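Local coordinates for serine repeat antigen 5 (Plasmodium falciparum, PDB 6X42), which is a papain-family cysteine-protease-like pseudo-zymogen of the malaria parasite, probably lacking ordinary protease activity, at residues 42-47 with 243-248; 79-84 with 124-130. All coordinates share one frame; numbering follows the deposited sequence.

Interaction 1: residues 42-47 with 243-248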
# COMPACT_ATOMS: atom_id res chain seq x y z
N LEU A 42 12.11 0.93 -5.67
CA LEU A 42 11.65 1.00 -4.28
C LEU A 42 11.78 -0.40 -3.68
O LEU A 42 10.91 -1.26 -3.89
CB LEU A 42 10.22 1.50 -4.24
CG LEU A 42 9.96 2.92 -4.74
CD1 LEU A 42 8.45 3.16 -4.97
CD2 LEU A 42 10.52 3.93 -3.75
N GLN A 43 12.85 -0.66 -2.96
CA GLN A 43 13.12 -2.02 -2.51
C GLN A 43 12.15 -2.40 -1.40
O GLN A 43 11.65 -1.54 -0.66
CB GLN A 43 14.56 -2.16 -2.04
CG GLN A 43 15.58 -1.98 -3.17
CD GLN A 43 15.28 -2.87 -4.40
OE1 GLN A 43 15.40 -4.10 -4.36
NE2 GLN A 43 14.91 -2.22 -5.51
N VAL A 44 11.90 -3.70 -1.27
CA VAL A 44 11.06 -4.23 -0.21
C VAL A 44 11.69 -3.95 1.15
O VAL A 44 12.91 -4.02 1.32
CB VAL A 44 10.89 -5.74 -0.45
CG1 VAL A 44 10.24 -6.45 0.74
CG2 VAL A 44 10.07 -5.97 -1.72
N GLU A 45 10.84 -3.62 2.11
CA GLU A 45 11.23 -3.34 3.49
C GLU A 45 10.73 -4.42 4.43
O GLU A 45 9.91 -5.26 4.07
CB GLU A 45 10.75 -1.94 3.90
CG GLU A 45 11.37 -0.86 3.00
CD GLU A 45 11.06 0.56 3.42
OE1 GLU A 45 11.18 0.87 4.61
OE2 GLU A 45 10.73 1.38 2.55
N ASP A 46 11.29 -4.43 5.65
CA ASP A 46 10.99 -5.41 6.69
C ASP A 46 10.54 -4.67 7.94
O ASP A 46 11.34 -4.02 8.63
CB ASP A 46 12.24 -6.27 6.98
CG ASP A 46 12.00 -7.42 7.95
OD1 ASP A 46 10.91 -7.51 8.56
OD2 ASP A 46 12.96 -8.23 8.10
N GLN A 47 9.24 -4.75 8.25
CA GLN A 47 8.67 -4.10 9.42
C GLN A 47 9.10 -4.75 10.74
O GLN A 47 8.88 -4.18 11.81
CB GLN A 47 7.16 -4.09 9.34
CG GLN A 47 6.51 -5.44 9.54
CD GLN A 47 5.02 -5.42 9.30
OE1 GLN A 47 4.55 -5.37 8.16
NE2 GLN A 47 4.26 -5.45 10.38
N ARG A 243 2.57 -6.35 -2.85
CA ARG A 243 3.78 -6.06 -2.09
C ARG A 243 3.48 -6.18 -0.60
O ARG A 243 2.52 -5.60 -0.10
CB ARG A 243 4.24 -4.63 -2.38
CG ARG A 243 5.49 -4.16 -1.64
CD ARG A 243 5.81 -2.77 -2.03
NE ARG A 243 6.81 -2.10 -1.21
CZ ARG A 243 8.08 -1.91 -1.53
NH1 ARG A 243 8.64 -2.47 -2.59
NH2 ARG A 243 8.82 -1.12 -0.79
N ASN A 244 4.34 -6.91 0.12
CA ASN A 244 4.30 -7.01 1.57
C ASN A 244 5.53 -6.32 2.15
O ASN A 244 6.44 -5.93 1.43
CB ASN A 244 4.24 -8.49 1.98
CG ASN A 244 3.60 -8.73 3.34
OD1 ASN A 244 3.28 -7.80 4.08
ND2 ASN A 244 3.42 -10.00 3.65
N SER A 245 5.53 -6.17 3.48
CA SER A 245 6.58 -5.49 4.23
C SER A 245 7.23 -6.43 5.26
O SER A 245 7.52 -6.03 6.39
CB SER A 245 6.06 -4.21 4.89
OG SER A 245 4.88 -4.42 5.62
N TRP A 246 7.45 -7.68 4.84
CA TRP A 246 8.08 -8.70 5.67
C TRP A 246 9.46 -9.06 5.15
O TRP A 246 9.99 -10.14 5.44
CB TRP A 246 7.18 -9.93 5.81
CG TRP A 246 5.89 -9.68 6.57
CD1 TRP A 246 5.55 -8.58 7.29
CD2 TRP A 246 4.79 -10.59 6.68
NE1 TRP A 246 4.28 -8.73 7.81
CE2 TRP A 246 3.80 -9.96 7.46
CE3 TRP A 246 4.54 -11.87 6.17
CZ2 TRP A 246 2.57 -10.57 7.74
CZ3 TRP A 246 3.33 -12.47 6.46
CH2 TRP A 246 2.36 -11.82 7.23
N GLY A 247 10.06 -8.14 4.40
CA GLY A 247 11.39 -8.32 3.89
C GLY A 247 11.43 -9.07 2.57
O GLY A 247 10.44 -9.65 2.12
N PRO A 248 12.60 -9.05 1.92
CA PRO A 248 12.72 -9.60 0.57
C PRO A 248 12.88 -11.11 0.50
O PRO A 248 12.98 -11.65 -0.60
CB PRO A 248 13.96 -8.90 0.03
CG PRO A 248 14.81 -8.68 1.27
CD PRO A 248 13.80 -8.33 2.35
O HOH W 1 8.09 -3.63 1.50
O HOH W 2 8.53 1.42 0.81
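Ser245 OG gives its hydrogen to Gln47 OE1 at 2.7 Å, and beside this bond Gln47 N donates to Ser245 O over 2.8 Å, nearly straight at 172°, so one residue holds the other by backbone and side chain together. CG of Gln47 lies between its own N and carbonyl carbon (chi1 72°), and from there the extended chain carries the amide alongside Trp246. OE1 meets the CD1-NE1 rim of the indole at its edge, the two planes 69° apart, and NE2 is bonded to Cys50 O, which fixes the amide's rotation. With Gly247 N donating to Glu45 O at 2.9 Å, the Gln47 N bond completes a single backbone bridge between Asp46 and Trp246. Val44 CG1 rests on the Gly247 backbone, 3.4 Å from its carbonyl C. At the other end the extended Arg243 turns the edge of its guanidinium to two carbonyls, NH1 to Leu42 O at 2.9 Å and NH2 to Gln43 O at 2.9 Å, both donors standing above the carbonyl planes. One water spans Glu45 N and Asn244 O, while Glu45 OE2 has salt bridges to Lys75 and Lys59.

Gln47 probably corresponds to the oxyanion-hole glutamine of papain-like enzymes, and Asn244 and Trp246 to the asparagine and its shielding tryptophan. Consistent with this, Asn244 OD1 accepts from both His219 NE2 and Ser245 N, its ND2 lying above one indole face, toward the rim. The contact thus ties the loop entering helix 53-68, whose Ser53 touches Gln47, to the end of strand 236-243 and the loop that follows, beside strand 219-230.

Interaction 2: residues 79-84 with 124-130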
# COMPACT_ATOMS: atom_id res chain seq x y z
N LEU A 79 9.74 5.18 10.58
CA LEU A 79 9.93 5.37 12.02
C LEU A 79 9.48 6.75 12.48
O LEU A 79 8.92 6.90 13.57
CB LEU A 79 11.39 5.11 12.37
CG LEU A 79 11.70 4.93 13.86
CD1 LEU A 79 11.01 3.68 14.40
CD2 LEU A 79 13.21 4.86 14.10
N TYR A 80 9.68 7.77 11.64
CA TYR A 80 9.20 9.10 12.00
C TYR A 80 7.68 9.11 12.16
O TYR A 80 7.14 9.67 13.12
CB TYR A 80 9.63 10.13 10.96
CG TYR A 80 9.41 11.56 11.41
CD1 TYR A 80 10.34 12.22 12.19
CD2 TYR A 80 8.23 12.22 11.11
CE1 TYR A 80 10.13 13.52 12.63
CE2 TYR A 80 8.01 13.52 11.53
CZ TYR A 80 8.95 14.16 12.30
OH TYR A 80 8.73 15.46 12.74
N VAL A 81 6.98 8.48 11.21
CA VAL A 81 5.53 8.41 11.27
C VAL A 81 5.07 7.60 12.48
O VAL A 81 4.06 7.93 13.11
CB VAL A 81 4.96 7.88 9.95
CG1 VAL A 81 3.45 7.76 10.02
CG2 VAL A 81 5.41 8.78 8.80
N ALA A 82 5.79 6.53 12.81
CA ALA A 82 5.40 5.74 13.98
C ALA A 82 5.50 6.55 15.26
O ALA A 82 4.68 6.39 16.16
CB ALA A 82 6.33 4.53 14.11
N ASN A 83 6.51 7.40 15.37
CA ASN A 83 6.88 7.96 16.66
C ASN A 83 6.38 9.37 16.88
O ASN A 83 6.44 9.85 18.02
CB ASN A 83 8.40 7.91 16.82
CG ASN A 83 8.89 6.48 16.96
OD1 ASN A 83 8.10 5.56 17.20
ND2 ASN A 83 10.20 6.28 16.83
N CYS A 84 5.91 10.05 15.85
CA CYS A 84 5.53 11.46 15.93
C CYS A 84 4.02 11.56 15.77
O CYS A 84 3.49 11.31 14.68
CB CYS A 84 6.27 12.25 14.85
SG CYS A 84 8.06 12.09 15.04
N LYS A 124 12.91 0.49 17.88
CA LYS A 124 12.78 1.91 18.15
C LYS A 124 11.34 2.41 17.97
O LYS A 124 11.08 3.59 18.21
CB LYS A 124 13.70 2.71 17.23
CG LYS A 124 15.15 2.39 17.44
CD LYS A 124 15.99 3.34 16.63
CE LYS A 124 17.47 3.09 16.75
NZ LYS A 124 18.19 4.25 16.12
N VAL A 125 10.42 1.56 17.54
CA VAL A 125 9.03 1.96 17.37
C VAL A 125 8.45 2.24 18.76
O VAL A 125 8.38 1.34 19.60
CB VAL A 125 8.25 0.87 16.63
CG1 VAL A 125 6.76 1.18 16.66
CG2 VAL A 125 8.76 0.78 15.20
N GLY A 126 8.06 3.49 19.00
CA GLY A 126 7.61 3.96 20.29
C GLY A 126 8.55 4.92 20.97
O GLY A 126 8.18 5.48 22.02
N GLU A 127 9.77 5.13 20.46
CA GLU A 127 10.69 6.06 21.11
C GLU A 127 10.25 7.51 20.84
O GLU A 127 9.36 7.78 20.03
CB GLU A 127 12.14 5.81 20.68
CG GLU A 127 12.55 6.39 19.35
CD GLU A 127 14.02 6.30 19.05
OE1 GLU A 127 14.77 5.62 19.78
OE2 GLU A 127 14.43 6.94 18.07
N GLN A 128 10.87 8.45 21.53
CA GLN A 128 10.49 9.85 21.40
C GLN A 128 10.66 10.32 19.96
O GLN A 128 11.62 9.95 19.27
CB GLN A 128 11.36 10.69 22.33
CG GLN A 128 11.11 12.17 22.22
CD GLN A 128 12.20 12.97 22.87
OE1 GLN A 128 12.45 12.83 24.06
NE2 GLN A 128 12.86 13.84 22.09
N CYS A 129 9.72 11.13 19.50
CA CYS A 129 9.80 11.73 18.18
C CYS A 129 11.08 12.55 18.07
O CYS A 129 11.33 13.41 18.92
CB CYS A 129 8.58 12.62 17.98
SG CYS A 129 8.52 13.51 16.40
N PRO A 130 11.92 12.32 17.05
CA PRO A 130 13.19 13.05 16.95
C PRO A 130 13.00 14.47 16.44
O PRO A 130 12.05 14.78 15.72
CB PRO A 130 13.97 12.22 15.92
CG PRO A 130 12.91 11.70 15.02
CD PRO A 130 11.75 11.36 15.95
O HOH W 3 9.97 16.39 14.97
O HOH W 4 6.67 8.12 20.21
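Lys124 O is gripped from opposite faces of its carbonyl plane: Asn83 ND2 comes in at 3.1 Å, and Glu127 N, closing the type II beta turn 124-127, at 3.0 Å. The same asparagine amide takes hold of the turn's middle, OD1 receiving Gly126 N at 2.7 Å with 167° at the hydrogen. One planar group therefore donates to the first residue of the turn and accepts from the third. Asn83 sits in the last turn of helix 78-83, with CG anti to its carbonyl carbon (chi1 -68°), a rotation that directs the amide out to the turn. Its ND2 also bonds Tyr118 OH, which takes Glu127 OE2 as a further partner and so links both side chains. One water donates to both Asn83 O and Glu127 O.

Just past the helix, the Cys84-Cys129 disulfide (chi3 97°) joins the two segments covalently within this papain-like domain. Cys84 SG stands 3.4 Å above the plane of the Tyr80 ring, over its centre, whereas Cys129 SG approaches the same ring obliquely. Pro130 packs against the side of the tyrosine, CG lying 3.9 Å from Tyr80 CD1, with Tyr109, Pro113 and Val132 also around that ring. From the preceding residue, Leu79 places CD1 3.8 Å from Val125 CG2, and its CD2 meets the aliphatic start of Lys124. Beyond the ring, a single water bridges Tyr80 OH and Pro130 O, 2.7 Å from each.

How the interactions relate
Interaction 2 is nested in the long chain loop that interaction 1 closes; their centres lie 19 Å apart and their nearest atoms about 6 Å, so they do not touch. Both are partly buried, but interaction 1 lies deeper, its centre about 11 Å from the chain centre against 20 Å for the more peripheral interaction 2. Interaction 1 joins distant parts of the sequence at the interface between the halves of the papain fold; interaction 2 holds a helix end and a loop within one half. Helix 53-68 backs both: Phe56 meets residues 42-47, and Ile55 meets Ala82. The first is secured by backbone, amide and guanidinium hydrogen bonds, the second by a disulfide, apolar packing and a single asparagine.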